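PDB 5WH9: 4-hydroxybenzoyl-CoA thioesterase from Bacillus halodurans, which probably hydrolyses the thioester bond of gentisyl-coenzyme A, as a hotdog-fold thioesterase of the 4-hydroxybenzoyl-CoA thioesterase family. Local coordinates for residues Phe88-His93 against Gly104-Val109. Numbering follows the deposited sequence.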
ATOM      1  N   PHE B  88      -4.409  -0.541 -26.269  1.00 22.01           N
ATOM      2  CA  PHE B  88      -3.688  -1.797 -26.383  1.00 18.72           C
ATOM      3  C   PHE B  88      -3.939  -2.631 -25.125  1.00 16.74           C
ATOM      4  O   PHE B  88      -4.307  -2.091 -24.077  1.00 16.32           O
ATOM      5  CB  PHE B  88      -2.184  -1.559 -26.601  1.00 20.64           C
ATOM      6  CG  PHE B  88      -1.493  -0.894 -25.442  1.00 17.09           C
ATOM      7  CD1 PHE B  88      -1.582   0.475 -25.252  1.00 20.75           C
ATOM      8  CD2 PHE B  88      -0.744  -1.632 -24.550  1.00 19.50           C
ATOM      9  CE1 PHE B  88      -0.949   1.091 -24.173  1.00 16.75           C
ATOM     10  CE2 PHE B  88      -0.107  -1.024 -23.472  1.00 11.50           C
ATOM     11  CZ  PHE B  88      -0.211   0.333 -23.290  1.00 12.37           C
ATOM     12  N   ILE B  89      -3.763  -3.944 -25.241  1.00 13.15           N
ATOM     13  CA  ILE B  89      -3.880  -4.857 -24.107  1.00 17.01           C
ATOM     14  C   ILE B  89      -2.554  -5.568 -23.835  1.00 13.22           C
ATOM     15  O   ILE B  89      -1.943  -6.116 -24.741  1.00 19.83           O
ATOM     16  CB  ILE B  89      -4.956  -5.935 -24.334  1.00 15.96           C
ATOM     17  CG1 ILE B  89      -6.344  -5.318 -24.418  1.00 17.64           C
ATOM     18  CG2 ILE B  89      -4.946  -6.960 -23.209  1.00 14.55           C
ATOM     19  CD1 ILE B  89      -7.427  -6.372 -24.637  1.00 18.54           C
ATOM     20  N   LEU B  90      -2.118  -5.549 -22.581  1.00 14.11           N
ATOM     21  CA  LEU B  90      -0.948  -6.298 -22.149  1.00 14.77           C
ATOM     22  C   LEU B  90      -1.394  -7.572 -21.458  1.00 12.93           C
ATOM     23  O   LEU B  90      -2.216  -7.530 -20.544  1.00  9.32           O
ATOM     24  CB  LEU B  90      -0.119  -5.473 -21.164  1.00 11.62           C
ATOM     25  CG  LEU B  90       0.512  -4.194 -21.705  1.00 18.97           C
ATOM     26  CD1 LEU B  90       1.242  -3.432 -20.583  1.00 20.29           C
ATOM     27  CD2 LEU B  90       1.467  -4.503 -22.859  1.00 17.66           C
ATOM     28  N   GLU B  91      -0.857  -8.699 -21.894  1.00 17.08           N
ATOM     29  CA  GLU B  91      -1.023  -9.933 -21.152  1.00 18.78           C
ATOM     30  C   GLU B  91       0.154 -10.131 -20.170  1.00 19.70           C
ATOM     31  O   GLU B  91       1.325  -9.935 -20.528  1.00 22.05           O
ATOM     32  CB  GLU B  91      -1.137 -11.111 -22.113  1.00 25.14           C
ATOM     33  CG  GLU B  91      -1.754 -12.362 -21.477  1.00 32.30           C
ATOM     34  CD  GLU B  91      -1.891 -13.517 -22.466  1.00 48.39           C
ATOM     35  OE1 GLU B  91      -3.005 -13.715 -23.009  1.00 57.04           O
ATOM     36  OE2 GLU B  91      -0.886 -14.231 -22.702  1.00 42.46           O
ATOM     37  N   HIS B  92      -0.163 -10.496 -18.932  1.00 14.22           N
ATOM     38  CA  HIS B  92       0.851 -10.715 -17.907  1.00 15.48           C
ATOM     39  C   HIS B  92       0.676 -12.089 -17.320  1.00 19.62           C
ATOM     40  O   HIS B  92      -0.425 -12.442 -16.893  1.00 20.98           O
ATOM     41  CB  HIS B  92       0.729  -9.705 -16.760  1.00 13.27           C
ATOM     42  CG  HIS B  92       1.023  -8.297 -17.159  1.00  9.79           C
ATOM     43  ND1 HIS B  92       0.074  -7.302 -17.124  1.00 11.95           N
ATOM     44  CD2 HIS B  92       2.156  -7.718 -17.616  1.00 12.67           C
ATOM     45  CE1 HIS B  92       0.612  -6.164 -17.522  1.00 13.90           C
ATOM     46  NE2 HIS B  92       1.878  -6.387 -17.821  1.00 14.78           N
ATOM     47  N   HIS B  93       1.768 -12.845 -17.266  1.00 21.68           N
ATOM     48  CA  HIS B  93       1.757 -14.169 -16.682  1.00 21.95           C
ATOM     49  C   HIS B  93       2.762 -14.243 -15.542  1.00 19.66           C
ATOM     50  O   HIS B  93       3.961 -14.036 -15.748  1.00 19.37           O
ATOM     51  CB  HIS B  93       2.124 -15.207 -17.736  1.00 23.62           C
ATOM     52  CG  HIS B  93       1.111 -15.353 -18.825  1.00 28.01           C
ATOM     53  ND1 HIS B  93      -0.128 -15.917 -18.617  1.00 34.46           N
ATOM     54  CD2 HIS B  93       1.164 -15.040 -20.142  1.00 33.42           C
ATOM     55  CE1 HIS B  93      -0.800 -15.934 -19.754  1.00 34.99           C
ATOM     56  NE2 HIS B  93      -0.037 -15.410 -20.695  1.00 36.81           N
ATOM     57  N   GLY B 104      -3.159 -12.416 -16.023  1.00 10.79           N
ATOM     58  CA  GLY B 104      -4.168 -11.432 -16.300  1.00 12.58           C
ATOM     59  C   GLY B 104      -3.856 -10.581 -17.495  1.00 13.10           C
ATOM     60  O   GLY B 104      -2.946 -10.865 -18.276  1.00 13.30           O
ATOM     61  N   HIS B 105      -4.622  -9.515 -17.645  1.00 19.44           N
ATOM     62  CA  HIS B 105      -4.308  -8.543 -18.672  1.00 18.10           C
ATOM     63  C   HIS B 105      -4.734  -7.171 -18.211  1.00 19.99           C
ATOM     64  O   HIS B 105      -5.484  -7.026 -17.243  1.00 25.21           O
ATOM     65  CB  HIS B 105      -4.973  -8.905 -20.013  1.00 23.11           C
ATOM     66  CG  HIS B 105      -6.467  -8.879 -19.978  1.00 28.06           C
ATOM     67  ND1 HIS B 105      -7.199  -7.731 -20.209  1.00 30.97           N
ATOM     68  CD2 HIS B 105      -7.369  -9.861 -19.739  1.00 32.44           C
ATOM     69  CE1 HIS B 105      -8.487  -8.007 -20.107  1.00 28.87           C
ATOM     70  NE2 HIS B 105      -8.617  -9.293 -19.826  1.00 28.32           N
ATOM     71  N   GLU B 106      -4.231  -6.166 -18.903  1.00 12.92           N
ATOM     72  CA  GLU B 106      -4.640  -4.798 -18.711  1.00 13.08           C
ATOM     73  C   GLU B 106      -5.066  -4.280 -20.086  1.00 18.03           C
ATOM     74  O   GLU B 106      -4.340  -4.444 -21.065  1.00 18.75           O
ATOM     75  CB  GLU B 106      -3.450  -3.974 -18.202  1.00 15.51           C
ATOM     76  CG  GLU B 106      -2.876  -4.413 -16.854  1.00 11.28           C
ATOM     77  CD  GLU B 106      -1.668  -3.591 -16.425  1.00 17.00           C
ATOM     78  OE1 GLU B 106      -1.569  -3.271 -15.223  1.00 14.34           O
ATOM     79  OE2 GLU B 106      -0.799  -3.282 -17.277  1.00 20.47           O
ATOM     80  N   LYS B 107      -6.246  -3.685 -20.176  1.00 17.22           N
ATOM     81  CA  LYS B 107      -6.560  -2.851 -21.325  1.00 19.38           C
ATOM     82  C   LYS B 107      -6.146  -1.425 -21.004  1.00 18.00           C
ATOM     83  O   LYS B 107      -6.559  -0.868 -19.985  1.00 18.18           O
ATOM     84  CB  LYS B 107      -8.049  -2.879 -21.639  1.00 19.77           C
ATOM     85  CG  LYS B 107      -8.406  -2.115 -22.914  1.00 27.48           C
ATOM     86  CD  LYS B 107      -9.733  -2.591 -23.520  1.00 23.61           C
ATOM     87  CE  LYS B 107     -10.086  -1.742 -24.735  1.00 29.54           C
ATOM     88  NZ  LYS B 107     -11.280  -2.246 -25.493  1.00 37.07           N
ATOM     89  N   ARG B 108      -5.320  -0.833 -21.856  1.00 18.14           N
ATOM     90  CA  ARG B 108      -4.869   0.534 -21.624  1.00 19.13           C
ATOM     91  C   ARG B 108      -5.050   1.422 -22.854  1.00 20.84           C
ATOM     92  O   ARG B 108      -5.070   0.952 -23.994  1.00 20.78           O
ATOM     93  CB  ARG B 108      -3.406   0.560 -21.167  1.00 18.34           C
ATOM     94  CG  ARG B 108      -3.101  -0.202 -19.883  1.00 18.87           C
ATOM     95  CD  ARG B 108      -1.617  -0.085 -19.552  1.00 20.33           C
ATOM     96  NE  ARG B 108      -1.230  -0.708 -18.289  1.00 22.10           N
ATOM     97  CZ  ARG B 108      -1.082  -0.048 -17.141  1.00 25.38           C
ATOM     98  NH1 ARG B 108      -1.302   1.258 -17.092  1.00 21.32           N
ATOM     99  NH2 ARG B 108      -0.714  -0.696 -16.040  1.00 20.98           N
ATOM    100  N   VAL B 109      -5.174   2.718 -22.610  1.00 20.24           N
ATOM    101  CA  VAL B 109      -5.291   3.680 -23.688  1.00 25.19           C
ATOM    102  C   VAL B 109      -4.118   4.630 -23.585  1.00 30.32           C
ATOM    103  O   VAL B 109      -3.288   4.476 -22.696  1.00 32.47           O
ATOM    104  CB  VAL B 109      -6.622   4.458 -23.618  1.00 23.42           C
ATOM    105  CG1 VAL B 109      -7.789   3.505 -23.826  1.00 20.40           C
ATOM    106  CG2 VAL B 109      -6.751   5.195 -22.299  1.00 21.56           C
TER
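Phe88, Leu90 and His92 pair with Arg108, Glu106 and Gly104 in two antiparallel strands whose axes approach to 4.6 Å. Each pair exchanges two backbone hydrogen bonds; that from Arg108 N to Phe88 O, 2.7 Å long, is nearly straight at 174°. Leu90, His92, Glu106 and Arg108 turn their side chains to the face covered by helix 25-40; Phe88, on the same face, meets Phe131. Arg108 CB lies over the Phe88 ring, 4.2 Å from its centroid, a CH-pi contact. Phe88 CG, between the backbone N and the carbonyl carbon (chi1 65°), starts the ring toward this neighbour. Glu106 OE2 forms a salt bridge with Arg108 NE, 2.8 Å away, in the guanidinium plane but above the carboxylate plane. Across the strands the same oxygen packs 3.9 Å from Leu90 CD1. Glu106 OE1 bonds to Tyr23 OH of the second subunit, and Arg108 NH2 salt-bridges Asp31. A glutamine in place of Glu106 would probably leave Arg108 without one of its counter-charges. Ile89 CG2, buried on the other face, packs 3.7 Å from His105 CB. Glu91, His105 and Lys107 are partly exposed there, the last two ending away from the partner strand. Glu91 OE1 salt-bridges Arg81; the hydrogen bond from His93 NE2 to Glu91 OE2 is doubtfully short. This hairpin of strands 87-96 and 99-111 belongs to the antiparallel sheet that wraps the central helix in the hotdog fold.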